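Local coordinates for protein beta-porphyranase A (Bacteroides plebeius, PDB 4AW7) that cleaves the sulfated red-algal polysaccharide porphyran at its beta-1,4 linkages, releasing mostly a sulfated disaccharide, at residues A505-S510 against S579-Q584; D534-Y539 against G549-P554. All blocks are in the same frame, centred on the assembly; numbering follows the deposited sequence. Where two conformers were deposited one is given.

Contact 1: A505-S510 against S579-Q584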
loop_
_atom_site.group_PDB
_atom_site.type_symbol
_atom_site.label_atom_id
_atom_site.label_comp_id
_atom_site.label_asym_id
_atom_site.label_seq_id
_atom_site.Cartn_x
_atom_site.Cartn_y
_atom_site.Cartn_z
ATOM N N ALA A 505 20.816 0.546 -10.839
ATOM C CA ALA A 505 19.639 0.656 -11.689
ATOM C C ALA A 505 18.975 -0.683 -11.814
ATOM O O ALA A 505 19.603 -1.740 -11.662
ATOM C CB ALA A 505 20.041 1.199 -13.062
ATOM N N SER A 506 17.679 -0.619 -12.103
ATOM C CA SER A 506 16.918 -1.831 -12.379
ATOM C C SER A 506 15.718 -1.516 -13.261
ATOM O O SER A 506 15.231 -0.388 -13.300
ATOM C CB SER A 506 16.444 -2.499 -11.124
ATOM O OG SER A 506 15.586 -1.644 -10.440
ATOM N N LEU A 507 15.261 -2.554 -13.958
ATOM C CA LEU A 507 14.007 -2.517 -14.687
ATOM C C LEU A 507 12.941 -3.237 -13.846
ATOM O O LEU A 507 13.161 -4.371 -13.396
ATOM C CB LEU A 507 14.179 -3.256 -16.020
ATOM C CG LEU A 507 12.896 -3.518 -16.810
ATOM C CD1 LEU A 507 12.269 -2.259 -17.340
ATOM C CD2 LEU A 507 13.216 -4.535 -17.908
ATOM N N ARG A 508 11.798 -2.571 -13.638
ATOM C CA ARG A 508 10.634 -3.202 -13.000
ATOM C C ARG A 508 9.731 -3.638 -14.143
ATOM O O ARG A 508 9.009 -2.821 -14.734
ATOM C CB ARG A 508 9.945 -2.189 -12.136
ATOM C CG ARG A 508 10.789 -1.641 -11.004
ATOM C CD ARG A 508 10.094 -0.580 -10.214
ATOM N NE ARG A 508 8.866 -1.007 -9.540
ATOM C CZ ARG A 508 8.800 -1.544 -8.348
ATOM N NH1 ARG A 508 9.864 -1.744 -7.618
ATOM N NH2 ARG A 508 7.592 -1.855 -7.885
ATOM N N MET A 509 9.794 -4.933 -14.476
ATOM C CA MET A 509 9.083 -5.490 -15.620
ATOM C C MET A 509 7.851 -6.222 -15.113
ATOM O O MET A 509 8.003 -7.271 -14.470
ATOM C CB MET A 509 10.020 -6.462 -16.344
ATOM C CG MET A 509 9.384 -7.244 -17.447
ATOM S SD MET A 509 10.425 -8.434 -18.284
ATOM C CE MET A 509 10.674 -9.619 -16.972
ATOM N N SER A 510 6.673 -5.685 -15.402
ATOM C CA SER A 510 5.430 -6.324 -14.973
ATOM C C SER A 510 4.775 -7.021 -16.147
ATOM O O SER A 510 4.604 -6.401 -17.213
ATOM C CB SER A 510 4.484 -5.335 -14.291
ATOM O OG SER A 510 5.011 -4.803 -13.070
ATOM N N SER A 579 2.452 -5.416 -18.797
ATOM C CA SER A 579 1.540 -4.393 -18.256
ATOM C C SER A 579 2.221 -3.043 -18.042
ATOM O O SER A 579 1.672 -2.020 -18.396
ATOM C CB SER A 579 0.875 -4.906 -16.980
ATOM O OG SER A 579 1.856 -5.299 -16.037
ATOM N N SER A 580 3.442 -3.085 -17.495
ATOM C CA SER A 580 4.187 -1.832 -17.275
ATOM C C SER A 580 5.676 -2.131 -17.280
ATOM O O SER A 580 6.135 -3.228 -16.921
ATOM C CB SER A 580 3.769 -1.137 -15.968
ATOM O OG SER A 580 3.991 -1.935 -14.816
ATOM N N MET A 581 6.416 -1.082 -17.657
ATOM C CA MET A 581 7.886 -1.075 -17.677
ATOM C C MET A 581 8.324 0.231 -17.058
ATOM O O MET A 581 8.015 1.295 -17.555
ATOM C CB MET A 581 8.395 -1.199 -19.120
ATOM C CG MET A 581 8.061 -2.535 -19.776
ATOM S SD MET A 581 9.153 -3.865 -19.281
ATOM C CE MET A 581 10.521 -3.563 -20.411
ATOM N N ILE A 582 9.066 0.105 -15.954
ATOM C CA ILE A 582 9.504 1.271 -15.176
ATOM C C ILE A 582 10.995 1.100 -14.901
ATOM O O ILE A 582 11.428 0.031 -14.477
ATOM C CB ILE A 582 8.723 1.367 -13.846
ATOM C CG1 ILE A 582 7.235 1.587 -14.128
ATOM C CG2 ILE A 582 9.275 2.502 -12.943
ATOM C CD1 ILE A 582 6.310 1.365 -12.941
ATOM N N LEU A 583 11.789 2.156 -15.143
ATOM C CA LEU A 583 13.201 2.112 -14.782
ATOM C C LEU A 583 13.390 2.763 -13.411
ATOM O O LEU A 583 12.904 3.859 -13.168
ATOM C CB LEU A 583 14.092 2.830 -15.808
ATOM C CG LEU A 583 14.279 2.111 -17.130
ATOM C CD1 LEU A 583 15.033 2.980 -18.104
ATOM C CD2 LEU A 583 15.011 0.796 -16.908
ATOM N N GLN A 584 14.121 2.082 -12.537
ATOM C CA GLN A 584 14.480 2.628 -11.224
ATOM C C GLN A 584 15.979 2.927 -11.254
ATOM O O GLN A 584 16.763 2.065 -11.634
ATOM C CB GLN A 584 14.167 1.661 -10.099
ATOM C CG GLN A 584 14.819 2.143 -8.820
ATOM C CD GLN A 584 14.436 1.361 -7.611
ATOM O OE1 GLN A 584 13.290 1.428 -7.191
ATOM N NE2 GLN A 584 15.428 0.652 -6.979
HETATM O O HOH W 1 17.912 -0.078 -8.492
HETATM O O HOH W 2 6.424 -2.419 -13.624
HETATM O O HOH W 3 12.559 -1.121 -8.024
#

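Contact 2: D534-Y539 against G549-P554. With CA (calcium ion), chain C.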
loop_
_atom_site.group_PDB
_atom_site.type_symbol
_atom_site.label_atom_id
_atom_site.label_comp_id
_atom_site.label_asym_id
_atom_site.label_seq_id
_atom_site.Cartn_x
_atom_site.Cartn_y
_atom_site.Cartn_z
ATOM N N ASP A 534 15.978 -15.427 -12.148
ATOM C CA ASP A 534 15.004 -16.509 -11.971
ATOM C C ASP A 534 14.007 -16.250 -10.876
ATOM O O ASP A 534 12.913 -16.767 -10.939
ATOM C CB ASP A 534 15.723 -17.856 -11.714
ATOM C CG ASP A 534 16.712 -18.217 -12.824
ATOM O OD1 ASP A 534 16.306 -18.147 -13.983
ATOM O OD2 ASP A 534 17.887 -18.550 -12.522
ATOM N N ASN A 535 14.371 -15.405 -9.932
ATOM C CA ASN A 535 13.631 -15.139 -8.710
ATOM C C ASN A 535 13.052 -13.731 -8.745
ATOM O O ASN A 535 13.566 -12.836 -9.408
ATOM C CB ASN A 535 14.595 -15.285 -7.513
ATOM C CG ASN A 535 13.885 -15.352 -6.179
ATOM O OD1 ASN A 535 12.672 -15.603 -6.113
ATOM N ND2 ASN A 535 14.637 -15.173 -5.106
ATOM N N TRP A 536 11.956 -13.560 -8.024
ATOM C CA TRP A 536 11.251 -12.303 -7.831
ATOM C C TRP A 536 10.686 -12.276 -6.406
ATOM O O TRP A 536 10.758 -13.247 -5.685
ATOM C CB TRP A 536 10.144 -12.080 -8.869
ATOM C CG TRP A 536 9.200 -13.204 -8.957
ATOM C CD1 TRP A 536 8.137 -13.453 -8.129
ATOM C CD2 TRP A 536 9.217 -14.267 -9.910
ATOM N NE1 TRP A 536 7.496 -14.600 -8.510
ATOM C CE2 TRP A 536 8.149 -15.130 -9.588
ATOM C CE3 TRP A 536 10.061 -14.604 -10.970
ATOM C CZ2 TRP A 536 7.888 -16.299 -10.313
ATOM C CZ3 TRP A 536 9.776 -15.759 -11.704
ATOM C CH2 TRP A 536 8.696 -16.580 -11.369
ATOM N N LYS A 537 10.126 -11.133 -6.026
ATOM C CA LYS A 537 9.618 -10.971 -4.675
ATOM C C LYS A 537 8.452 -11.928 -4.401
ATOM O O LYS A 537 7.403 -11.890 -5.076
ATOM C CB LYS A 537 9.139 -9.544 -4.460
ATOM C CG LYS A 537 10.250 -8.505 -4.526
ATOM C CD LYS A 537 9.627 -7.113 -4.633
ATOM C CE LYS A 537 10.579 -5.989 -5.035
ATOM N NZ LYS A 537 11.442 -5.633 -3.897
ATOM N N GLY A 538 8.589 -12.739 -3.376
ATOM C CA GLY A 538 7.526 -13.633 -2.992
ATOM C C GLY A 538 7.390 -14.813 -3.916
ATOM O O GLY A 538 8.325 -15.246 -4.584
ATOM N N TYR A 539 6.207 -15.391 -3.864
ATOM C CA TYR A 539 6.011 -16.732 -4.373
ATOM C C TYR A 539 5.785 -16.814 -5.865
ATOM O O TYR A 539 5.655 -15.822 -6.567
ATOM C CB TYR A 539 4.932 -17.501 -3.597
ATOM C CG TYR A 539 3.492 -17.353 -4.017
ATOM C CD1 TYR A 539 2.931 -16.140 -4.369
ATOM C CD2 TYR A 539 2.691 -18.476 -4.113
ATOM C CE1 TYR A 539 1.585 -16.033 -4.746
ATOM C CE2 TYR A 539 1.366 -18.381 -4.490
ATOM C CZ TYR A 539 0.802 -17.160 -4.782
ATOM O OH TYR A 539 -0.488 -17.052 -5.179
ATOM N N GLY A 549 2.738 -10.227 -12.087
ATOM C CA GLY A 549 3.784 -9.864 -11.147
ATOM C C GLY A 549 4.835 -8.988 -11.793
ATOM O O GLY A 549 5.042 -9.047 -13.007
ATOM N N MET A 550 5.514 -8.214 -10.946
ATOM C CA MET A 550 6.635 -7.405 -11.304
ATOM C C MET A 550 7.917 -8.162 -10.964
ATOM O O MET A 550 8.102 -8.604 -9.827
ATOM C CB MET A 550 6.550 -6.093 -10.515
ATOM C CG MET A 550 7.618 -5.034 -10.889
ATOM S SD MET A 550 9.319 -5.345 -10.313
ATOM C CE MET A 550 9.091 -5.275 -8.524
ATOM N N ILE A 551 8.757 -8.363 -11.977
ATOM C CA ILE A 551 10.051 -9.018 -11.848
ATOM C C ILE A 551 11.105 -7.944 -12.020
ATOM O O ILE A 551 11.151 -7.278 -13.060
ATOM C CB ILE A 551 10.207 -10.157 -12.884
ATOM C CG1 ILE A 551 9.118 -11.214 -12.704
ATOM C CG2 ILE A 551 11.602 -10.800 -12.770
ATOM C CD1 ILE A 551 9.015 -12.232 -13.835
ATOM N N GLU A 552 11.955 -7.772 -11.012
ATOM C CA GLU A 552 13.045 -6.807 -11.133
ATOM C C GLU A 552 14.199 -7.372 -11.915
ATOM O O GLU A 552 14.577 -8.536 -11.740
ATOM C CB GLU A 552 13.612 -6.464 -9.772
ATOM C CG GLU A 552 12.666 -5.780 -8.863
ATOM C CD GLU A 552 13.240 -5.670 -7.446
ATOM O OE1 GLU A 552 13.387 -6.709 -6.696
ATOM O OE2 GLU A 552 13.555 -4.506 -7.112
ATOM N N VAL A 553 14.769 -6.538 -12.762
ATOM C CA VAL A 553 15.953 -6.928 -13.542
ATOM C C VAL A 553 17.043 -5.883 -13.240
ATOM O O VAL A 553 17.078 -4.840 -13.888
ATOM C CB VAL A 553 15.623 -6.979 -15.026
ATOM C CG1 VAL A 553 16.860 -7.383 -15.833
ATOM C CG2 VAL A 553 14.437 -7.899 -15.284
ATOM N N PRO A 554 17.883 -6.160 -12.217
ATOM C CA PRO A 554 18.985 -5.220 -11.954
ATOM C C PRO A 554 20.001 -5.214 -13.059
ATOM O O PRO A 554 20.217 -6.223 -13.700
ATOM C CB PRO A 554 19.599 -5.717 -10.656
ATOM C CG PRO A 554 18.838 -6.888 -10.210
ATOM C CD PRO A 554 17.832 -7.253 -11.225
HETATM CA CA CA C . 10.709 -15.538 -4.721
HETATM O O HOH W 4 14.076 -10.153 -9.530
HETATM O O HOH W 5 9.910 -16.019 -6.950
HETATM O O HOH W 6 9.624 -8.841 -7.651
HETATM O O HOH W 7 13.114 -3.592 -4.895
HETATM O O HOH W 8 9.854 -17.069 -3.004
HETATM O O HOH W 9 11.318 -17.911 -5.322
#

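Contact 1: A505-S510 against S579-Q584
Met581 and Leu507 meet in the C-terminal beta-sandwich domain, where strands 505-510 and 579-584 run antiparallel as inner neighbours of a mixed sheet. Hydrogen-bonded pairs Ser506–Gln584 and Arg508–Ile582 alternate with non-hydrogen-bonded Leu507–Leu583 and Met509–Met581. Arg508 N donates almost straight to Ile582 O at 2.8 Å; the return bond from Ile582 N to Arg508 O is longer, 3.2 Å, and tilted from the carbonyl plane. On the Leu507 face, Met581 starts with CG opposite its carbonyl carbon (chi1 -66°) and bends twice more, which carries SD beside Met509 CG at 3.9 Å and swings CE across to both methyls of Leu507. Val567 and Ile569 of strand 563-570 close over this face. Replacing Met581 by alanine would probably open a gap between the two sheets, leaving the Leu507 methyls and Met509 CG without the thioether they pack on. On the other face Arg508 lies alongside Ile582: CB sits 4.1 Å from Ile582 CB, CG passes Ile582 O, CD nears Ile582 CG2, and the chain then turns at chi3, so that NE and NH2 form salt bridges with Asp252 and Glu248 of helix 245-262. NH1 donates to a water at the guanidinium edge, which links weakly to Gln584 OE1. Ser579 and Ser580 both face Ser510 in a classic beta bulge, and Ser579 N donates to Ser510 O at 2.8 Å from above the carbonyl plane.

Contact 2: D534-Y539 against G549-P554
The backbones of loop 534-539 and strand 549-554 come nearest at Trp536 and Ile551, whose CA atoms are 5.3 Å apart, and no direct hydrogen bond joins them. Waters do so instead: one donates to both Asn535 O and Glu552 O, another accepts a hydrogen bond from Lys537 N and donates to Met550 O. Trp536 CG lies between its own backbone N and carbonyl carbon (chi1 53°), bringing the ring obliquely against Ile551, with Trp536 CE3 3.9 Å from Ile551 CD1. Its NE1 donates to Tyr539 O at 2.9 Å, close to the ring plane, which fixes the indole's rotation within the loop. Beyond it, Lys537 crosses Glu552 at about a right angle; Glu552 was modelled in two conformers, and in the one given Lys537 NZ lies 3.6 Å from Glu552 OE1, a long salt bridge. A water accepts from NZ, while Met550 CE packs against Lys537 CE. On the other side of the loop, calcium is held by Asn535 OD1 at 2.4 Å, by Trp536 O and Gly538 O, and by three waters, and Asp381 completes the shell. The arrangement is that of a calcium-binding loop, mostly backbone and water ligands, laid over the edge strand of a beta-sandwich.

Strand 503-514 pairs with strand 577-589 on one side, in contact 1, and with strand 546-555 of contact 2 on the other: Leu507 O and Met509 O probably accept from Val553 N and Ile551 N, and Ser510 OG packs on Met550 CB. Contact 1 is the buried interior, where waters and the charges of Arg508 are added to a full set of backbone bonds. Contact 2, at the sheet's outermost strand, is only partly buried; waters and the salt bridge of one Glu552 conformer span it, and a calcium ion is bound on the loop's far side. Helix 245-262 touches both, through Arg508 in contact 1 and through Lys537 and Met550 in contact 2. Both segments of contact 2 fall in the chain between the two strands of contact 1.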